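Long-range contact in alpha-catenin-like protein hmp-1 (PDB 5XA5), which serves as the worm alpha-catenin at cell junctions, binding beta-catenin, cadherin and actin filaments, and is required for cell migration and shape change in the embryo: residues 17-29 and 192-204. Sequence-based numbering, arbitrary orientation. Where two conformers were deposited one is given.
Sequences IDEVRSKNVLKQI and RRAIDLVKPNQRD
The carboxylate of D196, near the C-terminal end of helix 169-196, turns to the N-terminus of helix 23-36 and grips it with both oxygens. OD1 offers its syn lone pair to the backbone N of N24, 2.9 Å away, while OD2 takes a 2.6 Å bond from S22 OG, which lies 31° out of the carboxylate plane. With its OG anti to the backbone N (chi1 161°), S22 can give its proton to D196 and still cap the helix by accepting from V25 N at 3.1 Å. The main chain adds a single antiparallel bridge in which S22 and L197 are the non-hydrogen-bonded pair: K23 N donates almost straight to D196 O (2.7 Å), and V198 N reaches R21 O from above its carbonyl plane (2.9 Å). V198 CG2 lies against the R21 backbone and meets L26 CD2 at 4.0 Å, the two side chains crossing at about a right angle. The extended K23 chain runs over the D196 and L197 carbonyls, bringing CE to 3.3 Å from L197 O, and its NZ reaches I195 O through a water. The R193 guanidinium passes near S22 CB and R21 CB, and its NH1 makes a salt bridge with D142 of helix 117-165. Without the D196 carboxylate, as with an alanine here, N24 N would lose its side-chain acceptor and the S22 hydroxyl would probably be freer to turn. The contact thus joins the first helix of this N-terminal vinculin-family region to the turn between two later helices, and the carboxylate's negative charge probably complements the positive end of the helix 23-36 dipole.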
ATOM      1  N   ILE A  17      -0.666  13.093   8.083  1.00 91.63           N
ATOM      2  CA  ILE A  17      -1.291  11.895   8.638  1.00 95.28           C
ATOM      3  C   ILE A  17      -2.684  11.688   8.037  1.00 98.04           C
ATOM      4  O   ILE A  17      -3.155  10.565   7.918  1.00100.50           O
ATOM      5  CB  ILE A  17      -1.372  11.994  10.189  1.00 72.40           C
ATOM      6  CG1 ILE A  17      -0.196  11.253  10.843  1.00 68.42           C
ATOM      7  CG2 ILE A  17      -2.705  11.479  10.729  1.00 70.16           C
ATOM      8  CD1 ILE A  17       0.158  11.647  12.273  1.00 64.21           C
ATOM      9  N   ASP A  18      -3.332  12.789   7.661  1.00 96.99           N
ATOM     10  CA  ASP A  18      -4.694  12.770   7.112  1.00 94.34           C
ATOM     11  C   ASP A  18      -4.761  12.203   5.693  1.00 84.23           C
ATOM     12  O   ASP A  18      -5.842  12.007   5.149  1.00 81.79           O
ATOM     13  CB  ASP A  18      -5.269  14.180   7.136  1.00100.94           C
ATOM     14  CG  ASP A  18      -4.798  14.966   8.346  1.00108.76           C
ATOM     15  OD1 ASP A  18      -4.728  14.377   9.447  1.00112.57           O
ATOM     16  OD2 ASP A  18      -4.507  16.173   8.204  1.00112.42           O
ATOM     17  N   GLU A  19      -3.600  11.955   5.096  1.00 76.11           N
ATOM     18  CA  GLU A  19      -3.518  11.371   3.758  1.00 69.87           C
ATOM     19  C   GLU A  19      -3.398   9.857   3.849  1.00 53.75           C
ATOM     20  O   GLU A  19      -3.453   9.150   2.847  1.00 45.82           O
ATOM     21  CB  GLU A  19      -2.329  11.950   2.992  1.00 84.21           C
ATOM     22  CG  GLU A  19      -2.476  13.427   2.687  1.00 98.69           C
ATOM     23  CD  GLU A  19      -1.278  14.000   1.957  1.00109.12           C
ATOM     24  OE1 GLU A  19      -0.962  13.517   0.849  1.00110.82           O
ATOM     25  OE2 GLU A  19      -0.647  14.934   2.497  1.00112.69           O
ATOM     26  N   VAL A  20      -3.231   9.367   5.070  1.00 42.42           N
ATOM     27  CA  VAL A  20      -3.094   7.940   5.299  1.00 34.00           C
ATOM     28  C   VAL A  20      -4.461   7.286   5.212  1.00 33.95           C
ATOM     29  O   VAL A  20      -5.388   7.642   5.950  1.00 35.06           O
ATOM     30  CB  VAL A  20      -2.430   7.678   6.646  1.00 31.21           C
ATOM     31  CG1 VAL A  20      -2.218   6.195   6.875  1.00 35.74           C
ATOM     32  CG2 VAL A  20      -1.088   8.403   6.669  1.00 40.71           C
ATOM     33  N   ARG A  21      -4.595   6.343   4.286  1.00 30.09           N
ATOM     34  CA  ARG A  21      -5.891   5.745   3.986  0.57 27.66           C
ATOM     35  C   ARG A  21      -5.974   4.286   4.423  1.00 28.50           C
ATOM     36  O   ARG A  21      -7.041   3.688   4.395  1.00 29.31           O
ATOM     37  CB  ARG A  21      -6.191   5.867   2.489  0.57 27.37           C
ATOM     38  CG  ARG A  21      -6.220   7.317   2.039  0.57 34.28           C
ATOM     39  CD  ARG A  21      -6.570   7.469   0.582  0.57 40.52           C
ATOM     40  NE  ARG A  21      -6.803   8.870   0.252  0.57 38.84           N
ATOM     41  CZ  ARG A  21      -6.072   9.568  -0.607  0.57 49.29           C
ATOM     42  NH1 ARG A  21      -5.058   8.992  -1.240  0.57 50.85           N
ATOM     43  NH2 ARG A  21      -6.363  10.839  -0.843  0.57 42.19           N
ATOM     44  N   SER A  22      -4.843   3.724   4.837  1.00 25.61           N
ATOM     45  CA  SER A  22      -4.775   2.326   5.270  1.00 26.36           C
ATOM     46  C   SER A  22      -4.668   2.246   6.784  1.00 25.98           C
ATOM     47  O   SER A  22      -3.784   2.859   7.351  1.00 25.11           O
ATOM     48  CB  SER A  22      -3.563   1.623   4.643  1.00 26.36           C
ATOM     49  OG  SER A  22      -3.212   0.430   5.336  1.00 26.04           O
ATOM     50  N   LYS A  23      -5.557   1.493   7.425  1.00 24.12           N
ATOM     51  CA  LYS A  23      -5.468   1.299   8.884  1.00 23.53           C
ATOM     52  C   LYS A  23      -4.224   0.519   9.304  1.00 24.16           C
ATOM     53  O   LYS A  23      -3.699   0.718  10.411  1.00 24.72           O
ATOM     54  CB  LYS A  23      -6.697   0.564   9.401  1.00 25.35           C
ATOM     55  CG  LYS A  23      -7.973   1.345   9.363  1.00 26.28           C
ATOM     56  CD  LYS A  23      -9.091   0.401   9.876  1.00 28.81           C
ATOM     57  CE  LYS A  23     -10.431   1.032   9.874  1.00 32.12           C
ATOM     58  NZ  LYS A  23     -11.425   0.109  10.463  1.00 24.59           N
ATOM     59  N   ASN A  24      -3.784  -0.405   8.458  1.00 24.27           N
ATOM     60  CA  ASN A  24      -2.554  -1.141   8.718  1.00 24.66           C
ATOM     61  C   ASN A  24      -1.388  -0.164   8.791  1.00 26.39           C
ATOM     62  O   ASN A  24      -0.599  -0.197   9.730  1.00 26.92           O
ATOM     63  CB  ASN A  24      -2.334  -2.193   7.628  1.00 25.39           C
ATOM     64  CG  ASN A  24      -1.202  -3.147   7.942  1.00 36.81           C
ATOM     65  OD1 ASN A  24      -0.684  -3.176   9.050  1.00 37.28           O
ATOM     66  ND2 ASN A  24      -0.816  -3.942   6.948  1.00 34.50           N
ATOM     67  N   VAL A  25      -1.296   0.732   7.812  1.00 24.39           N
ATOM     68  CA  VAL A  25      -0.242   1.751   7.822  1.00 24.33           C
ATOM     69  C   VAL A  25      -0.427   2.718   8.985  1.00 24.96           C
ATOM     70  O   VAL A  25       0.530   3.078   9.670  1.00 26.56           O
ATOM     71  CB  VAL A  25      -0.226   2.545   6.504  1.00 28.20           C
ATOM     72  CG1 VAL A  25       0.763   3.700   6.578  1.00 29.17           C
ATOM     73  CG2 VAL A  25       0.123   1.629   5.355  1.00 34.93           C
ATOM     74  N   LEU A  26      -1.668   3.134   9.219  1.00 23.69           N
ATOM     75  CA  LEU A  26      -1.943   4.130  10.248  1.00 24.05           C
ATOM     76  C   LEU A  26      -1.468   3.629  11.608  1.00 24.18           C
ATOM     77  O   LEU A  26      -0.802   4.359  12.342  1.00 25.15           O
ATOM     78  CB  LEU A  26      -3.444   4.471  10.303  1.00 23.42           C
ATOM     79  CG  LEU A  26      -3.827   5.560  11.319  1.00 25.32           C
ATOM     80  CD1 LEU A  26      -3.004   6.831  11.081  1.00 29.79           C
ATOM     81  CD2 LEU A  26      -5.312   5.872  11.269  1.00 24.70           C
ATOM     82  N   LYS A  27      -1.778   2.377  11.936  1.00 22.63           N
ATOM     83  CA  LYS A  27      -1.392   1.854  13.257  1.00 22.95           C
ATOM     84  C   LYS A  27       0.115   1.743  13.370  1.00 27.13           C
ATOM     85  O   LYS A  27       0.688   2.088  14.406  1.00 23.16           O
ATOM     86  CB  LYS A  27      -2.029   0.491  13.515  1.00 25.13           C
ATOM     87  CG  LYS A  27      -3.541   0.603  13.733  1.00 22.82           C
ATOM     88  CD  LYS A  27      -4.124  -0.628  14.395  1.00 25.41           C
ATOM     89  CE  LYS A  27      -3.846  -1.875  13.593  1.00 29.49           C
ATOM     90  NZ  LYS A  27      -4.410  -1.763  12.216  1.00 31.74           N
ATOM     91  N   GLN A  28       0.756   1.286  12.295  1.00 24.39           N
ATOM     92  CA  GLN A  28       2.215   1.156  12.313  1.00 22.87           C
ATOM     93  C   GLN A  28       2.893   2.504  12.500  1.00 28.76           C
ATOM     94  O   GLN A  28       3.814   2.632  13.301  1.00 27.10           O
ATOM     95  CB  GLN A  28       2.714   0.509  11.014  1.00 25.38           C
ATOM     96  CG  GLN A  28       2.451  -0.980  10.919  1.00 28.03           C
ATOM     97  CD  GLN A  28       2.994  -1.575   9.631  1.00 36.03           C
ATOM     98  OE1 GLN A  28       4.177  -1.901   9.531  1.00 37.64           O
ATOM     99  NE2 GLN A  28       2.125  -1.715   8.631  1.00 36.97           N
ATOM    100  N   ILE A  29       2.469   3.514  11.748  1.00 26.85           N
ATOM    101  CA  ILE A  29       3.125   4.812  11.851  0.64 27.40           C
ATOM    102  C   ILE A  29       2.782   5.473  13.186  1.00 27.25           C
ATOM    103  O   ILE A  29       3.599   6.196  13.737  1.00 27.81           O
ATOM    104  CB  ILE A  29       2.778   5.767  10.661  0.64 30.34           C
ATOM    105  CG1 ILE A  29       1.308   6.186  10.658  0.64 27.44           C
ATOM    106  CG2 ILE A  29       3.163   5.139   9.319  0.64 29.29           C
ATOM    107  CD1 ILE A  29       0.958   7.134   9.525  0.64 36.05           C
ATOM    108  N   ARG A 192     -10.790  -6.497   0.405  1.00 27.97           N
ATOM    109  CA  ARG A 192      -9.734  -6.404   1.420  1.00 24.66           C
ATOM    110  C   ARG A 192      -9.329  -4.954   1.634  1.00 28.51           C
ATOM    111  O   ARG A 192      -9.104  -4.536   2.774  1.00 27.91           O
ATOM    112  CB  ARG A 192      -8.520  -7.250   1.038  1.00 31.98           C
ATOM    113  CG  ARG A 192      -8.825  -8.741   0.968  1.00 32.82           C
ATOM    114  CD  ARG A 192      -7.609  -9.561   0.561  1.00 50.96           C
ATOM    115  NE  ARG A 192      -6.674  -9.748   1.666  1.00 76.89           N
ATOM    116  CZ  ARG A 192      -5.399  -9.374   1.646  1.00 89.51           C
ATOM    117  NH1 ARG A 192      -4.895  -8.784   0.571  1.00 97.20           N
ATOM    118  NH2 ARG A 192      -4.629  -9.592   2.703  1.00 88.66           N
ATOM    119  N   ARG A 193      -9.261  -4.187   0.547  1.00 23.36           N
ATOM    120  CA  ARG A 193      -8.958  -2.766   0.663  1.00 25.46           C
ATOM    121  C   ARG A 193     -10.025  -2.058   1.490  1.00 27.10           C
ATOM    122  O   ARG A 193      -9.719  -1.199   2.327  1.00 25.97           O
ATOM    123  CB  ARG A 193      -8.837  -2.123  -0.730  1.00 22.98           C
ATOM    124  CG  ARG A 193      -8.500  -0.647  -0.692  1.00 22.16           C
ATOM    125  CD  ARG A 193      -7.166  -0.468  -0.022  1.00 26.00           C
ATOM    126  NE  ARG A 193      -6.770   0.933   0.009  1.00 27.16           N
ATOM    127  CZ  ARG A 193      -5.608   1.345   0.510  1.00 27.57           C
ATOM    128  NH1 ARG A 193      -4.751   0.458   1.004  1.00 27.43           N
ATOM    129  NH2 ARG A 193      -5.321   2.636   0.540  1.00 27.56           N
ATOM    130  N   ALA A 194     -11.288  -2.408   1.252  1.00 24.54           N
ATOM    131  CA  ALA A 194     -12.376  -1.786   1.981  1.00 26.92           C
ATOM    132  C   ALA A 194     -12.240  -1.994   3.488  1.00 25.87           C
ATOM    133  O   ALA A 194     -12.468  -1.073   4.262  1.00 28.14           O
ATOM    134  CB  ALA A 194     -13.705  -2.330   1.493  1.00 27.47           C
ATOM    135  N   ILE A 195     -11.868  -3.203   3.896  1.00 26.31           N
ATOM    136  CA  ILE A 195     -11.662  -3.523   5.316  1.00 25.76           C
ATOM    137  C   ILE A 195     -10.512  -2.701   5.933  1.00 27.96           C
ATOM    138  O   ILE A 195     -10.533  -2.357   7.120  1.00 28.74           O
ATOM    139  CB  ILE A 195     -11.380  -5.046   5.477  1.00 31.49           C
ATOM    140  CG1 ILE A 195     -12.653  -5.846   5.198  1.00 37.49           C
ATOM    141  CG2 ILE A 195     -10.831  -5.380   6.863  1.00 32.05           C
ATOM    142  CD1 ILE A 195     -12.436  -7.339   5.194  1.00 42.45           C
ATOM    143  N   ASP A 196      -9.525  -2.362   5.110  1.00 26.50           N
ATOM    144  CA  ASP A 196      -8.339  -1.651   5.576  1.00 23.97           C
ATOM    145  C   ASP A 196      -8.502  -0.126   5.491  1.00 26.36           C
ATOM    146  O   ASP A 196      -7.632   0.609   5.949  1.00 27.72           O
ATOM    147  CB  ASP A 196      -7.124  -2.109   4.755  1.00 26.31           C
ATOM    148  CG  ASP A 196      -5.788  -1.689   5.358  1.00 29.89           C
ATOM    149  OD1 ASP A 196      -5.652  -1.640   6.601  1.00 27.21           O
ATOM    150  OD2 ASP A 196      -4.854  -1.430   4.569  1.00 32.66           O
ATOM    151  N   LEU A 197      -9.584   0.365   4.880  1.00 25.61           N
ATOM    152  CA  LEU A 197      -9.721   1.817   4.724  1.00 25.26           C
ATOM    153  C   LEU A 197     -10.018   2.539   6.040  1.00 26.20           C
ATOM    154  O   LEU A 197     -10.872   2.120   6.831  1.00 28.77           O
ATOM    155  CB  LEU A 197     -10.817   2.153   3.705  1.00 25.11           C
ATOM    156  CG  LEU A 197     -10.373   1.987   2.261  1.00 24.49           C
ATOM    157  CD1 LEU A 197     -11.551   2.263   1.300  1.00 24.43           C
ATOM    158  CD2 LEU A 197      -9.203   2.906   1.934  1.00 31.98           C
ATOM    159  N   VAL A 198      -9.319   3.651   6.244  1.00 26.73           N
ATOM    160  CA  VAL A 198      -9.466   4.469   7.436  1.00 28.10           C
ATOM    161  C   VAL A 198     -10.832   5.145   7.495  1.00 28.28           C
ATOM    162  O   VAL A 198     -11.521   5.062   8.506  1.00 28.04           O
ATOM    163  CB  VAL A 198      -8.333   5.539   7.509  1.00 27.33           C
ATOM    164  CG1 VAL A 198      -8.632   6.583   8.578  1.00 32.33           C
ATOM    165  CG2 VAL A 198      -6.974   4.861   7.717  1.00 27.41           C
ATOM    166  N   LYS A 199     -11.227   5.807   6.411  1.00 29.94           N
ATOM    167  CA  LYS A 199     -12.489   6.552   6.401  1.00 39.07           C
ATOM    168  C   LYS A 199     -13.675   5.684   5.973  1.00 36.58           C
ATOM    169  O   LYS A 199     -13.682   5.151   4.867  1.00 33.12           O
ATOM    170  CB  LYS A 199     -12.369   7.766   5.485  1.00 39.87           C
ATOM    171  CG  LYS A 199     -11.151   8.629   5.767  1.00 50.31           C
ATOM    172  CD  LYS A 199     -11.387  10.067   5.366  1.00 50.48           C
ATOM    173  CE  LYS A 199     -10.526  11.002   6.192  1.00 46.89           C
ATOM    174  NZ  LYS A 199     -10.963  12.418   6.071  1.00 62.03           N
ATOM    175  N   PRO A 200     -14.685   5.550   6.845  1.00 31.68           N
ATOM    176  CA  PRO A 200     -15.845   4.683   6.610  0.53 34.15           C
ATOM    177  C   PRO A 200     -16.628   5.099   5.375  1.00 37.83           C
ATOM    178  O   PRO A 200     -17.282   4.267   4.750  1.00 35.32           O
ATOM    179  CB  PRO A 200     -16.697   4.866   7.875  0.53 43.79           C
ATOM    180  CG  PRO A 200     -15.769   5.425   8.893  0.53 35.27           C
ATOM    181  CD  PRO A 200     -14.782   6.254   8.138  0.53 36.77           C
ATOM    182  N   ASN A 201     -16.567   6.377   5.030  1.00 36.30           N
ATOM    183  CA  ASN A 201     -17.298   6.811   3.848  1.00 36.60           C
ATOM    184  C   ASN A 201     -16.607   6.305   2.582  1.00 32.01           C
ATOM    185  O   ASN A 201     -17.283   5.954   1.616  1.00 32.43           O
ATOM    186  CB  ASN A 201     -17.470   8.333   3.832  1.00 39.95           C
ATOM    187  CG  ASN A 201     -16.161   9.074   3.701  1.00 58.13           C
ATOM    188  OD1 ASN A 201     -15.415   9.220   4.673  1.00 58.86           O
ATOM    189  ND2 ASN A 201     -15.883   9.575   2.501  1.00 50.51           N
ATOM    190  N   GLN A 202     -15.274   6.228   2.597  1.00 31.62           N
ATOM    191  CA  GLN A 202     -14.527   5.667   1.472  1.00 33.99           C
ATOM    192  C   GLN A 202     -14.780   4.173   1.427  1.00 29.12           C
ATOM    193  O   GLN A 202     -14.964   3.586   0.357  1.00 28.10           O
ATOM    194  CB  GLN A 202     -13.035   5.967   1.607  1.00 30.42           C
ATOM    195  CG  GLN A 202     -12.691   7.419   1.311  1.00 36.82           C
ATOM    196  CD  GLN A 202     -11.232   7.752   1.518  1.00 32.07           C
ATOM    197  OE1 GLN A 202     -10.381   6.867   1.587  1.00 34.00           O
ATOM    198  NE2 GLN A 202     -10.934   9.043   1.615  1.00 37.88           N
ATOM    199  N   ARG A 203     -14.782   3.558   2.605  1.00 28.11           N
ATOM    200  CA  ARG A 203     -15.134   2.153   2.731  1.00 24.44           C
ATOM    201  C   ARG A 203     -16.490   1.875   2.085  1.00 24.19           C
ATOM    202  O   ARG A 203     -16.600   1.013   1.207  1.00 28.57           O
ATOM    203  CB  ARG A 203     -15.158   1.742   4.208  1.00 27.38           C
ATOM    204  CG  ARG A 203     -15.577   0.307   4.450  1.00 26.72           C
ATOM    205  CD  ARG A 203     -15.913   0.113   5.929  1.00 31.50           C
ATOM    206  NE  ARG A 203     -17.136   0.846   6.241  1.00 36.40           N
ATOM    207  CZ  ARG A 203     -17.484   1.276   7.449  1.00 48.83           C
ATOM    208  NH1 ARG A 203     -16.702   1.049   8.496  1.00 42.25           N
ATOM    209  NH2 ARG A 203     -18.625   1.935   7.609  1.00 53.89           N
ATOM    210  N   ASP A 204     -17.507   2.626   2.499  1.00 28.13           N
ATOM    211  CA  ASP A 204     -18.867   2.387   2.000  1.00 26.75           C
ATOM    212  C   ASP A 204     -18.959   2.676   0.505  1.00 29.69           C
ATOM    213  O   ASP A 204     -19.615   1.936  -0.222  1.00 28.58           O
ATOM    214  CB  ASP A 204     -19.895   3.229   2.750  1.00 30.80           C
ATOM    215  CG  ASP A 204     -20.008   2.842   4.212  1.00 43.41           C
ATOM    216  OD1 ASP A 204     -19.583   1.720   4.566  1.00 38.16           O
ATOM    217  OD2 ASP A 204     -20.561   3.646   4.990  1.00 44.80           O
TER
HETATM  218  O   HOH W   1      -9.364   6.216   4.147  1.00 32.40           O
HETATM  219  O   HOH W   2     -11.855  -2.373   9.363  1.00 38.19           O
HETATM  220  O   HOH W   3      -2.658  -3.639   4.695  1.00 41.75           O